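Local coordinates for Es1 family protein (Ehrlichia chaffeensis, PDB 3L3B) that is of unproven function but, with its DJ-1/PfpI amidotransferase-like fold, probably takes part in isoprenoid biosynthesis, at residues 26-31 with 112-117; 143-148 with 166-171; 196-201 with 217-222. All coordinates share one frame; numbering follows the deposited sequence.

The three contacts pass from the middle of the fold to its margins. Contact 1 is wholly buried and joins two neighbouring parallel strands of the central sheet by backbone bonds and aliphatic packing. Contacts 2 and 3 are each partly buried. Contact 2 lies between helix 138-149 and the end of helix 160-168 with the loop that follows; it touches contact 1 where Val-144 meets Ile-113 and Phe-147 meets Ala-27. Contact 3, on the opposite side of the chain's centre from contact 2, ties a loop to the segment leading into helix 221-238. In both outer contacts an arginine grips one backbone carbonyl oxygen; in contact 2 aliphatic side chains pack along it, whereas in contact 3 its neighbours are mostly polar.

Contact 1: 26-31 with 112-117; sequences SAVILA and VIPGGY
Val-28 and Val-112 pair in parallel at the middle of the seven-stranded sheet, the core of the DJ-1/PfpI fold, where strands 24-29 and 110-113 run side by side. Val-112 lies between two residues of its neighbour: its N gives a hydrogen bond to Ala-27 O (2.9 Å), and its O receives one from Ile-29 N (3.1 Å). Ala-27 O serves a second donor, Ser-26 OG, which comes from the other face of the carbonyl plane, so this small hydroxyl is satisfied in a buried place. Branching at CB suits Val-28 to an extended backbone and puts one branch on Pro-114. Its CA lies 3.2 Å from Val-112 O in a CA-H...O contact, and CB is 4.0 Å from the same oxygen. Beyond CB, the branch CG1 stands anti to the backbone N (chi1 176°), which carries it forward along the strand to Pro-114, whose CD it meets at 3.7 Å. The two side chains lie roughly perpendicular. Leu-30 CD2 adds a looser touch on CG of the same ring, and Ala-44 of helix 41-53 also packs against Pro-114. Having no N-H to offer, Pro-114 ends the backbone pairing; a water then bridges the two segments as they part, donating to Ile-29 O at 2.8 Å and to Pro-114 O at 2.9 Å.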
ATOM      1  N   SER B  26       6.082  13.917  10.874  1.00 10.98           N
ATOM      2  CA  SER B  26       7.070  12.871  10.551  1.00 10.08           C
ATOM      3  C   SER B  26       7.471  12.904   9.104  1.00  9.66           C
ATOM      4  O   SER B  26       6.609  13.056   8.235  1.00 10.44           O
ATOM      5  CB  SER B  26       6.500  11.502  10.843  1.00  9.33           C
ATOM      6  OG  SER B  26       7.500  10.537  10.631  1.00  9.79           O
ATOM      7  N   ALA B  27       8.756  12.753   8.823  1.00  9.23           N
ATOM      8  CA  ALA B  27       9.217  12.494   7.468  1.00 10.13           C
ATOM      9  C   ALA B  27       9.143  10.979   7.222  1.00 10.85           C
ATOM     10  O   ALA B  27       9.271  10.188   8.170  1.00 10.18           O
ATOM     11  CB  ALA B  27      10.649  12.994   7.266  1.00 10.65           C
ATOM     12  N   VAL B  28       8.876  10.576   5.980  1.00 10.60           N
ATOM     13  CA  VAL B  28       8.870   9.160   5.588  1.00 10.77           C
ATOM     14  C   VAL B  28       9.713   9.074   4.349  1.00 10.99           C
ATOM     15  O   VAL B  28       9.446   9.812   3.389  1.00 12.09           O
ATOM     16  CB  VAL B  28       7.439   8.629   5.304  1.00 12.12           C
ATOM     17  CG1 VAL B  28       7.458   7.135   4.792  1.00 12.16           C
ATOM     18  CG2 VAL B  28       6.558   8.807   6.554  1.00 11.67           C
ATOM     19  N   ILE B  29      10.727   8.202   4.351  1.00  9.41           N
ATOM     20  CA  ILE B  29      11.603   8.068   3.215  1.00  9.30           C
ATOM     21  C   ILE B  29      11.240   6.790   2.462  1.00  9.99           C
ATOM     22  O   ILE B  29      11.174   5.705   3.027  1.00  9.42           O
ATOM     23  CB  ILE B  29      13.089   8.076   3.596  1.00 10.33           C
ATOM     24  CG1 ILE B  29      13.462   9.456   4.152  1.00 10.18           C
ATOM     25  CG2 ILE B  29      13.921   7.752   2.375  1.00 11.69           C
ATOM     26  CD1 ILE B  29      14.845   9.576   4.826  1.00 11.21           C
ATOM     27  N   LEU B  30      11.059   6.951   1.164  1.00  8.95           N
ATOM     28  CA  LEU B  30      10.680   5.887   0.288  1.00  9.54           C
ATOM     29  C   LEU B  30      11.743   5.629  -0.787  1.00 10.58           C
ATOM     30  O   LEU B  30      12.565   6.515  -1.148  1.00 10.04           O
ATOM     31  CB  LEU B  30       9.358   6.297  -0.372  1.00 10.06           C
ATOM     32  CG  LEU B  30       8.144   6.567   0.513  1.00  9.73           C
ATOM     33  CD1 LEU B  30       6.945   6.969  -0.346  1.00 11.78           C
ATOM     34  CD2 LEU B  30       7.805   5.286   1.291  1.00  9.62           C
ATOM     35  N   ALA B  31      11.740   4.392  -1.280  1.00 10.25           N
ATOM     36  CA  ALA B  31      12.759   3.946  -2.206  1.00 10.21           C
ATOM     37  C   ALA B  31      12.187   3.420  -3.510  1.00  9.82           C
ATOM     38  O   ALA B  31      12.933   2.805  -4.239  1.00  8.42           O
ATOM     39  CB  ALA B  31      13.637   2.848  -1.569  1.00 10.28           C
ATOM     40  N   VAL B 112      10.505   8.102   9.694  1.00 10.41           N
ATOM     41  CA  VAL B 112      10.253   6.669   9.552  1.00 10.15           C
ATOM     42  C   VAL B 112      10.719   6.214   8.161  1.00  9.02           C
ATOM     43  O   VAL B 112      10.515   6.918   7.152  1.00  8.83           O
ATOM     44  CB  VAL B 112       8.786   6.291   9.840  1.00 10.02           C
ATOM     45  CG1 VAL B 112       8.629   4.767   9.895  1.00  9.86           C
ATOM     46  CG2 VAL B 112       8.346   6.907  11.158  1.00 11.49           C
ATOM     47  N   ILE B 113      11.409   5.073   8.139  1.00  8.71           N
ATOM     48  CA  ILE B 113      11.883   4.442   6.941  1.00  8.55           C
ATOM     49  C   ILE B 113      11.260   3.043   6.802  1.00  8.60           C
ATOM     50  O   ILE B 113      11.750   2.074   7.386  1.00  8.21           O
ATOM     51  CB  ILE B 113      13.407   4.287   6.960  1.00  7.64           C
ATOM     52  CG1 ILE B 113      14.060   5.598   7.414  1.00 11.91           C
ATOM     53  CG2 ILE B 113      13.872   3.902   5.578  1.00  9.87           C
ATOM     54  CD1 ILE B 113      15.547   5.493   7.803  1.00 10.77           C
ATOM     55  N   PRO B 114      10.202   2.919   5.987  1.00  8.51           N
ATOM     56  CA  PRO B 114       9.696   1.571   5.698  1.00  8.01           C
ATOM     57  C   PRO B 114      10.778   0.700   5.076  1.00  7.99           C
ATOM     58  O   PRO B 114      11.792   1.206   4.583  1.00  6.63           O
ATOM     59  CB  PRO B 114       8.583   1.838   4.693  1.00  8.97           C
ATOM     60  CG  PRO B 114       8.139   3.244   4.944  1.00  8.89           C
ATOM     61  CD  PRO B 114       9.351   3.977   5.430  1.00  8.91           C
ATOM     62  N   GLY B 115      10.589  -0.614   5.045  1.00  9.34           N
ATOM     63  CA  GLY B 115      11.596  -1.457   4.441  1.00 10.81           C
ATOM     64  C   GLY B 115      11.309  -1.666   2.958  1.00 12.60           C
ATOM     65  O   GLY B 115      10.634  -0.846   2.299  1.00 13.11           O
ATOM     66  N   GLY B 116      11.830  -2.780   2.474  1.00 13.54           N
ATOM     67  CA  GLY B 116      11.710  -3.184   1.085  1.00 14.09           C
ATOM     68  C   GLY B 116      13.123  -3.315   0.571  1.00 15.46           C
ATOM     69  O   GLY B 116      14.005  -2.571   0.985  1.00 13.55           O
ATOM     70  N   TYR B 117      13.299  -4.219  -0.393  1.00 16.57           N
ATOM     71  CA  TYR B 117      14.592  -4.553  -0.945  1.00 17.14           C
ATOM     72  C   TYR B 117      15.208  -3.353  -1.584  1.00 17.35           C
ATOM     73  O   TYR B 117      16.439  -3.217  -1.605  1.00 14.76           O
ATOM     74  CB  TYR B 117      14.464  -5.713  -1.944  1.00 18.63           C
ATOM     75  CG  TYR B 117      15.775  -6.317  -2.405  1.00 25.62           C
ATOM     76  CD1 TYR B 117      16.492  -7.189  -1.579  1.00 29.85           C
ATOM     77  CD2 TYR B 117      16.316  -5.995  -3.656  1.00 29.30           C
ATOM     78  CE1 TYR B 117      17.710  -7.744  -1.998  1.00 34.05           C
ATOM     79  CE2 TYR B 117      17.535  -6.545  -4.083  1.00 33.04           C
ATOM     80  CZ  TYR B 117      18.220  -7.421  -3.246  1.00 34.35           C
ATOM     81  OH  TYR B 117      19.412  -7.975  -3.646  1.00 39.52           O
TER
HETATM   82  O   HOH W   1      11.112   2.937   2.359  1.00 11.84           O

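Contact 2: 143-148 with 166-171; sequences AVREFY and ALLKDI
Two helices of the DJ-1/PfpI alpha/beta sandwich, 138-149 and 160-168, meet here on one side of the central sheet, and Arg-145 of the first reaches across to the C-terminal part of the second. Its NE and NH1 both donate to Leu-167 O, each at 2.8 Å, so that one flank of the guanidinium holds the oxygen near its own plane while the two nitrogens approach from opposite faces of the carbonyl plane. The bend at chi2 (-87°) turns the arginine chain so that its aliphatic part is used as well: CD packs against Leu-168 CD2 and against Ile-171 CD1, both at 3.7 Å. Ile-171 CD1 also covers one face of the guanidinium, 3.5 Å above its plane and off its centre.

Deeper in, Val-144 and Leu-167 cross almost squarely, with Val-144 CG1 3.7 Å from Leu-167 CD1; these compact, branched aliphatic side chains fit a seam that also borders the sheet at Ile-113 and Ile-154. Tyr-148, with CG anti to its own N (chi1 180°), leans toward the second helix. Leu-168 CD1 lies over one face of its ring, and Ile-171 CD1 approaches obliquely, 3.8 Å from Tyr-148 CD2. The phenol oxygen is hydrogen-bonded to Asn-207, which suits a residue that is apolar over its ring and polar at its hydroxyl.

Asp-170 OD2 stands 4.1 Å from Arg-145 NH1, too far for a salt bridge, and a water accepts from NH1 and donates to OD2. By donating to a carbonyl in the last part of helix 160-168, the cation could favourably offset the negative end of its dipole, while the solvent-bridged carboxylate probably adds a weaker electrostatic pull.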
ATOM      1  N   ALA B 143      20.576  12.871   5.398  1.00 14.93           N
ATOM      2  CA  ALA B 143      19.245  13.067   5.940  1.00 15.16           C
ATOM      3  C   ALA B 143      19.049  12.336   7.258  1.00 14.03           C
ATOM      4  O   ALA B 143      18.604  12.942   8.222  1.00 14.94           O
ATOM      5  CB  ALA B 143      18.180  12.620   4.937  1.00 13.94           C
ATOM      6  N   VAL B 144      19.380  11.051   7.296  1.00 13.83           N
ATOM      7  CA  VAL B 144      19.231  10.271   8.511  1.00 13.02           C
ATOM      8  C   VAL B 144      20.200  10.778   9.601  1.00 13.00           C
ATOM      9  O   VAL B 144      19.788  10.901  10.722  1.00 11.51           O
ATOM     10  CB  VAL B 144      19.425   8.762   8.299  1.00 13.99           C
ATOM     11  CG1 VAL B 144      19.241   8.035   9.586  1.00 12.06           C
ATOM     12  CG2 VAL B 144      18.411   8.162   7.223  1.00 12.90           C
ATOM     13  N   ARG B 145      21.460  11.096   9.259  1.00 13.25           N
ATOM     14  CA  ARG B 145      22.382  11.705  10.228  1.00 13.87           C
ATOM     15  C   ARG B 145      21.847  13.046  10.766  1.00 13.59           C
ATOM     16  O   ARG B 145      22.080  13.371  11.929  1.00 13.06           O
ATOM     17  CB  ARG B 145      23.779  11.917   9.613  1.00 14.73           C
ATOM     18  CG  ARG B 145      24.520  10.618   9.255  1.00 16.39           C
ATOM     19  CD  ARG B 145      25.273  10.134  10.459  1.00 21.26           C
ATOM     20  NE  ARG B 145      26.228   9.054  10.215  1.00 21.54           N
ATOM     21  CZ  ARG B 145      27.546   9.175  10.215  1.00 20.52           C
ATOM     22  NH1 ARG B 145      28.296   8.084  10.040  1.00 19.86           N
ATOM     23  NH2 ARG B 145      28.123  10.365  10.400  1.00 22.28           N
ATOM     24  N   GLU B 146      21.143  13.836   9.935  1.00 13.09           N
ATOM     25  CA  GLU B 146      20.605  15.104  10.426  1.00 12.31           C
ATOM     26  C   GLU B 146      19.535  14.872  11.475  1.00 11.03           C
ATOM     27  O   GLU B 146      19.498  15.557  12.489  1.00  9.55           O
ATOM     28  CB  GLU B 146      20.075  16.009   9.311  1.00 13.04           C
ATOM     29  CG  GLU B 146      21.149  16.804   8.609  1.00 17.29           C
ATOM     30  CD  GLU B 146      20.572  17.847   7.681  1.00 20.64           C
ATOM     31  OE1 GLU B 146      20.230  18.940   8.163  1.00 21.07           O
ATOM     32  OE2 GLU B 146      20.438  17.562   6.473  1.00 25.34           O
ATOM     33  N   PHE B 147      18.680  13.889  11.241  1.00 10.90           N
ATOM     34  CA  PHE B 147      17.669  13.507  12.241  1.00 10.45           C
ATOM     35  C   PHE B 147      18.395  12.987  13.486  1.00  9.91           C
ATOM     36  O   PHE B 147      18.078  13.396  14.600  1.00 10.05           O
ATOM     37  CB  PHE B 147      16.715  12.441  11.718  1.00 10.29           C
ATOM     38  CG  PHE B 147      15.517  13.008  10.973  1.00 10.63           C
ATOM     39  CD1 PHE B 147      14.395  13.460  11.676  1.00 10.83           C
ATOM     40  CD2 PHE B 147      15.553  13.159   9.619  1.00  9.95           C
ATOM     41  CE1 PHE B 147      13.298  14.012  11.014  1.00 13.91           C
ATOM     42  CE2 PHE B 147      14.470  13.716   8.951  1.00 12.23           C
ATOM     43  CZ  PHE B 147      13.336  14.133   9.667  1.00 10.81           C
ATOM     44  N   TYR B 148      19.371  12.118  13.298  1.00  9.50           N
ATOM     45  CA  TYR B 148      20.089  11.545  14.458  1.00 10.48           C
ATOM     46  C   TYR B 148      20.824  12.609  15.236  1.00 10.91           C
ATOM     47  O   TYR B 148      20.739  12.671  16.480  1.00  9.59           O
ATOM     48  CB  TYR B 148      21.065  10.450  14.037  1.00 11.05           C
ATOM     49  CG  TYR B 148      21.794   9.876  15.209  1.00 10.11           C
ATOM     50  CD1 TYR B 148      21.160   9.010  16.076  1.00  9.72           C
ATOM     51  CD2 TYR B 148      23.109  10.241  15.477  1.00  9.27           C
ATOM     52  CE1 TYR B 148      21.828   8.509  17.181  1.00  9.79           C
ATOM     53  CE2 TYR B 148      23.799   9.735  16.589  1.00 10.13           C
ATOM     54  CZ  TYR B 148      23.140   8.866  17.421  1.00  9.88           C
ATOM     55  OH  TYR B 148      23.776   8.388  18.540  1.00  9.90           O
ATOM     56  N   ALA B 166      24.346   0.729   9.801  1.00  7.95           N
ATOM     57  CA  ALA B 166      25.538   0.934   8.978  1.00  8.50           C
ATOM     58  C   ALA B 166      25.858   2.429   8.802  1.00  7.53           C
ATOM     59  O   ALA B 166      26.980   2.879   8.992  1.00  8.36           O
ATOM     60  CB  ALA B 166      25.343   0.249   7.588  1.00  6.82           C
ATOM     61  N   LEU B 167      24.856   3.215   8.470  1.00  7.34           N
ATOM     62  CA  LEU B 167      25.095   4.605   8.246  1.00  7.46           C
ATOM     63  C   LEU B 167      25.465   5.357   9.549  1.00  7.26           C
ATOM     64  O   LEU B 167      26.103   6.399   9.458  1.00  7.10           O
ATOM     65  CB  LEU B 167      23.924   5.260   7.503  1.00  8.70           C
ATOM     66  CG  LEU B 167      22.623   5.619   8.224  1.00  9.97           C
ATOM     67  CD1 LEU B 167      22.707   7.004   8.903  1.00 11.29           C
ATOM     68  CD2 LEU B 167      21.365   5.604   7.268  1.00  9.85           C
ATOM     69  N   LEU B 168      25.055   4.851  10.713  1.00  5.80           N
ATOM     70  CA  LEU B 168      25.434   5.463  12.017  1.00  8.10           C
ATOM     71  C   LEU B 168      26.733   4.902  12.679  1.00  8.27           C
ATOM     72  O   LEU B 168      27.215   5.436  13.684  1.00  7.80           O
ATOM     73  CB  LEU B 168      24.271   5.379  12.977  1.00  7.31           C
ATOM     74  CG  LEU B 168      23.048   6.223  12.630  1.00  7.22           C
ATOM     75  CD1 LEU B 168      21.875   5.906  13.579  1.00  5.72           C
ATOM     76  CD2 LEU B 168      23.386   7.749  12.574  1.00  8.25           C
ATOM     77  N   LYS B 169      27.297   3.846  12.116  1.00  9.52           N
ATOM     78  CA  LYS B 169      28.294   3.032  12.820  1.00 11.26           C
ATOM     79  C   LYS B 169      29.567   3.757  13.237  1.00 11.15           C
ATOM     80  O   LYS B 169      30.211   3.343  14.190  1.00  9.73           O
ATOM     81  CB  LYS B 169      28.682   1.815  11.979  1.00 12.41           C
ATOM     82  CG  LYS B 169      29.701   2.113  10.910  1.00 17.55           C
ATOM     83  CD  LYS B 169      29.710   1.012   9.845  1.00 24.79           C
ATOM     84  CE  LYS B 169      30.896   0.053   9.996  1.00 26.90           C
ATOM     85  NZ  LYS B 169      31.101  -0.628   8.649  1.00 27.68           N
ATOM     86  N   ASP B 170      29.936   4.807  12.514  1.00 11.15           N
ATOM     87  CA  ASP B 170      31.128   5.573  12.874  1.00 12.85           C
ATOM     88  C   ASP B 170      30.910   6.507  14.045  1.00 11.55           C
ATOM     89  O   ASP B 170      31.850   6.913  14.651  1.00 10.94           O
ATOM     90  CB  ASP B 170      31.641   6.380  11.690  1.00 13.93           C
ATOM     91  CG  ASP B 170      32.032   5.489  10.515  1.00 17.90           C
ATOM     92  OD1 ASP B 170      32.695   4.421  10.737  1.00 21.49           O
ATOM     93  OD2 ASP B 170      31.675   5.868   9.384  1.00 22.18           O
ATOM     94  N   ILE B 171      29.665   6.837  14.352  1.00 10.86           N
ATOM     95  CA  ILE B 171      29.369   7.742  15.447  1.00 11.48           C
ATOM     96  C   ILE B 171      28.500   7.120  16.551  1.00 10.48           C
ATOM     97  O   ILE B 171      28.365   7.706  17.607  1.00  8.13           O
ATOM     98  CB  ILE B 171      28.715   9.068  14.926  1.00 12.10           C
ATOM     99  CG1 ILE B 171      27.354   8.799  14.292  1.00 11.88           C
ATOM    100  CG2 ILE B 171      29.701   9.823  13.953  1.00 14.91           C
ATOM    101  CD1 ILE B 171      26.551  10.074  13.922  1.00 14.96           C
TER
HETATM  102  O   HOH W   2      30.831   8.211   8.464  1.00 22.31           O
HETATM  103  O   HOH W   3      26.990   8.958  19.297  1.00 10.42           O

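Contact 3: 196-201 with 217-222; sequences CPTIKS and RNDSLY
Both terminal nitrogens of Arg-217 converge on a single backbone oxygen, Cys-196 O. NH1 and NH2 each donate to it at 3.1 Å, yet the two bonds differ: NH1 lies in the carbonyl plane, whereas NH2 sits 44° out of it. An arginine suits this task because its chain, extended from CG to NE, spans the gap to the loop and presents two N-H groups together. Next to it, Thr-198 lies within a type I turn running from Pro-197 to Lys-200. Its OG1 lies beside its own N (chi1 -57°) and donates to Asp-219 OD2 at 2.8 Å, meeting the anti side of the carboxylate. A water gives a hydrogen bond to the same hydroxyl and accepts one from Arg-217 NH1, linking the Arg-217 and Thr-198 interactions. The other aspartate oxygen, OD1, takes the N-H of Ser-220 at 2.7 Å; Ser-220 is in turn the N-cap of helix 221-238, its OG reaching Asn-223 N. Beyond it, Tyr-222 N bonds to Asp-52 of the second subunit. Directional polar bonds therefore join the loop to the segment leading into the helix, and the negative Asp-219 would interact favourably with the positive end of the helix dipole.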
ATOM      1  N   CYS B 196      13.316 -10.319  18.056  1.00 13.47           N
ATOM      2  CA  CYS B 196      12.001  -9.741  18.314  1.00 13.52           C
ATOM      3  C   CYS B 196      10.892 -10.395  17.463  1.00 13.41           C
ATOM      4  O   CYS B 196      11.093 -10.663  16.283  1.00 11.54           O
ATOM      5  CB  CYS B 196      12.033  -8.237  18.004  1.00 14.20           C
ATOM      6  SG  CYS B 196      10.565  -7.358  18.536  1.00 15.49           S
ATOM      7  N   PRO B 197       9.735 -10.688  18.069  1.00 13.78           N
ATOM      8  CA  PRO B 197       8.681 -11.264  17.230  1.00 14.02           C
ATOM      9  C   PRO B 197       8.096 -10.217  16.283  1.00 13.71           C
ATOM     10  O   PRO B 197       8.273  -8.990  16.487  1.00 12.90           O
ATOM     11  CB  PRO B 197       7.637 -11.790  18.233  1.00 14.70           C
ATOM     12  CG  PRO B 197       7.990 -11.192  19.554  1.00 15.10           C
ATOM     13  CD  PRO B 197       9.483 -10.879  19.504  1.00 15.21           C
ATOM     14  N   THR B 198       7.502 -10.713  15.209  1.00 13.15           N
ATOM     15  CA  THR B 198       6.830  -9.896  14.225  1.00 13.04           C
ATOM     16  C   THR B 198       5.872  -8.915  14.860  1.00 12.12           C
ATOM     17  O   THR B 198       5.785  -7.797  14.410  1.00 11.37           O
ATOM     18  CB  THR B 198       6.029 -10.741  13.232  1.00 12.50           C
ATOM     19  OG1 THR B 198       6.898 -11.678  12.590  1.00 14.73           O
ATOM     20  CG2 THR B 198       5.431  -9.857  12.168  1.00 12.95           C
ATOM     21  N   ILE B 199       5.134  -9.349  15.886  1.00 12.67           N
ATOM     22  CA  ILE B 199       4.110  -8.500  16.477  1.00 11.95           C
ATOM     23  C   ILE B 199       4.591  -7.429  17.452  1.00 11.72           C
ATOM     24  O   ILE B 199       3.783  -6.613  17.857  1.00 11.23           O
ATOM     25  CB  ILE B 199       2.939  -9.336  17.113  1.00 12.69           C
ATOM     26  CG1 ILE B 199       3.461 -10.332  18.162  1.00 14.52           C
ATOM     27  CG2 ILE B 199       2.174 -10.046  16.025  1.00  9.95           C
ATOM     28  CD1 ILE B 199       2.356 -11.064  18.946  1.00 10.95           C
ATOM     29  N   LYS B 200       5.888  -7.400  17.812  1.00 10.25           N
ATOM     30  CA  LYS B 200       6.395  -6.407  18.744  1.00 10.65           C
ATOM     31  C   LYS B 200       7.442  -5.560  18.011  1.00 10.23           C
ATOM     32  O   LYS B 200       7.638  -5.709  16.792  1.00 11.28           O
ATOM     33  CB  LYS B 200       6.988  -7.086  20.018  1.00 10.76           C
ATOM     34  N   SER B 201       8.042  -4.626  18.725  1.00  9.46           N
ATOM     35  CA  SER B 201       9.109  -3.755  18.185  1.00  9.55           C
ATOM     36  C   SER B 201      10.208  -3.542  19.247  1.00  9.17           C
ATOM     37  O   SER B 201      10.016  -3.889  20.394  1.00  9.42           O
ATOM     38  CB  SER B 201       8.526  -2.408  17.754  1.00  9.04           C
ATOM     39  OG  SER B 201       8.113  -1.620  18.865  1.00  9.87           O
ATOM     40  N   ARG B 217      10.176 -11.902   7.858  1.00 20.27           N
ATOM     41  CA  ARG B 217       9.568 -13.228   7.941  1.00 20.66           C
ATOM     42  C   ARG B 217       8.316 -13.280   7.066  1.00 21.48           C
ATOM     43  O   ARG B 217       7.656 -12.246   6.794  1.00 21.22           O
ATOM     44  CB  ARG B 217       9.157 -13.574   9.377  1.00 19.72           C
ATOM     45  CG  ARG B 217      10.317 -13.674  10.390  1.00 19.65           C
ATOM     46  CD  ARG B 217       9.764 -14.097  11.737  1.00 17.64           C
ATOM     47  NE  ARG B 217      10.735 -14.107  12.844  1.00 18.66           N
ATOM     48  CZ  ARG B 217      10.954 -13.096  13.686  1.00 18.63           C
ATOM     49  NH1 ARG B 217      10.354 -11.906  13.538  1.00 18.06           N
ATOM     50  NH2 ARG B 217      11.831 -13.256  14.678  1.00 18.49           N
ATOM     51  N   ASN B 218       7.984 -14.505   6.674  1.00 21.95           N
ATOM     52  CA  ASN B 218       6.872 -14.767   5.758  1.00 23.79           C
ATOM     53  C   ASN B 218       5.595 -14.934   6.585  1.00 22.62           C
ATOM     54  O   ASN B 218       5.016 -16.033   6.683  1.00 23.67           O
ATOM     55  CB  ASN B 218       7.165 -16.033   4.930  1.00 24.41           C
ATOM     56  CG  ASN B 218       6.633 -15.944   3.514  1.00 29.96           C
ATOM     57  OD1 ASN B 218       6.132 -14.891   3.077  1.00 38.88           O
ATOM     58  ND2 ASN B 218       6.744 -17.052   2.772  1.00 34.75           N
ATOM     59  N   ASP B 219       5.173 -13.822   7.172  1.00 20.69           N
ATOM     60  CA  ASP B 219       4.144 -13.798   8.196  1.00 19.52           C
ATOM     61  C   ASP B 219       2.887 -13.134   7.599  1.00 18.17           C
ATOM     62  O   ASP B 219       2.894 -12.653   6.459  1.00 18.41           O
ATOM     63  CB  ASP B 219       4.659 -13.008   9.391  1.00 19.90           C
ATOM     64  CG  ASP B 219       4.099 -13.484  10.696  1.00 22.80           C
ATOM     65  OD1 ASP B 219       2.948 -14.001  10.695  1.00 28.22           O
ATOM     66  OD2 ASP B 219       4.803 -13.339  11.728  1.00 26.89           O
ATOM     67  N   SER B 220       1.811 -13.112   8.363  1.00 16.23           N
ATOM     68  CA  SER B 220       0.559 -12.520   7.893  1.00 15.53           C
ATOM     69  C   SER B 220       0.617 -10.995   7.963  1.00 14.14           C
ATOM     70  O   SER B 220       1.358 -10.403   8.762  1.00 15.15           O
ATOM     71  CB  SER B 220      -0.625 -13.027   8.743  1.00 15.09           C
ATOM     72  OG  SER B 220      -0.541 -12.438  10.040  1.00 18.23           O
ATOM     73  N   LEU B 221      -0.192 -10.353   7.141  1.00 12.72           N
ATOM     74  CA  LEU B 221      -0.258  -8.888   7.115  1.00 11.34           C
ATOM     75  C   LEU B 221      -0.713  -8.345   8.458  1.00 10.64           C
ATOM     76  O   LEU B 221      -0.219  -7.327   8.932  1.00 10.17           O
ATOM     77  CB  LEU B 221      -1.224  -8.481   5.992  1.00 11.48           C
ATOM     78  CG  LEU B 221      -1.444  -6.995   5.714  1.00 10.65           C
ATOM     79  CD1 LEU B 221      -0.191  -6.165   5.484  1.00  9.62           C
ATOM     80  CD2 LEU B 221      -2.421  -6.925   4.475  1.00  9.78           C
ATOM     81  N   TYR B 222      -1.662  -9.034   9.103  1.00 10.78           N
ATOM     82  CA  TYR B 222      -2.163  -8.509  10.384  1.00 11.37           C
ATOM     83  C   TYR B 222      -1.025  -8.505  11.427  1.00 10.85           C
ATOM     84  O   TYR B 222      -0.878  -7.558  12.154  1.00  9.64           O
ATOM     85  CB  TYR B 222      -3.401  -9.260  10.863  1.00 12.13           C
ATOM     86  CG  TYR B 222      -3.961  -8.729  12.169  1.00 15.42           C
ATOM     87  CD1 TYR B 222      -4.602  -7.485  12.235  1.00 16.95           C
ATOM     88  CD2 TYR B 222      -3.817  -9.457  13.343  1.00 17.48           C
ATOM     89  CE1 TYR B 222      -5.092  -6.987  13.457  1.00 20.06           C
ATOM     90  CE2 TYR B 222      -4.309  -8.983  14.564  1.00 19.76           C
ATOM     91  CZ  TYR B 222      -4.948  -7.749  14.619  1.00 20.85           C
ATOM     92  OH  TYR B 222      -5.412  -7.310  15.851  1.00 23.24           O
TER
HETATM   93  O   HOH W   4       8.861 -10.635  11.128  1.00 12.75           O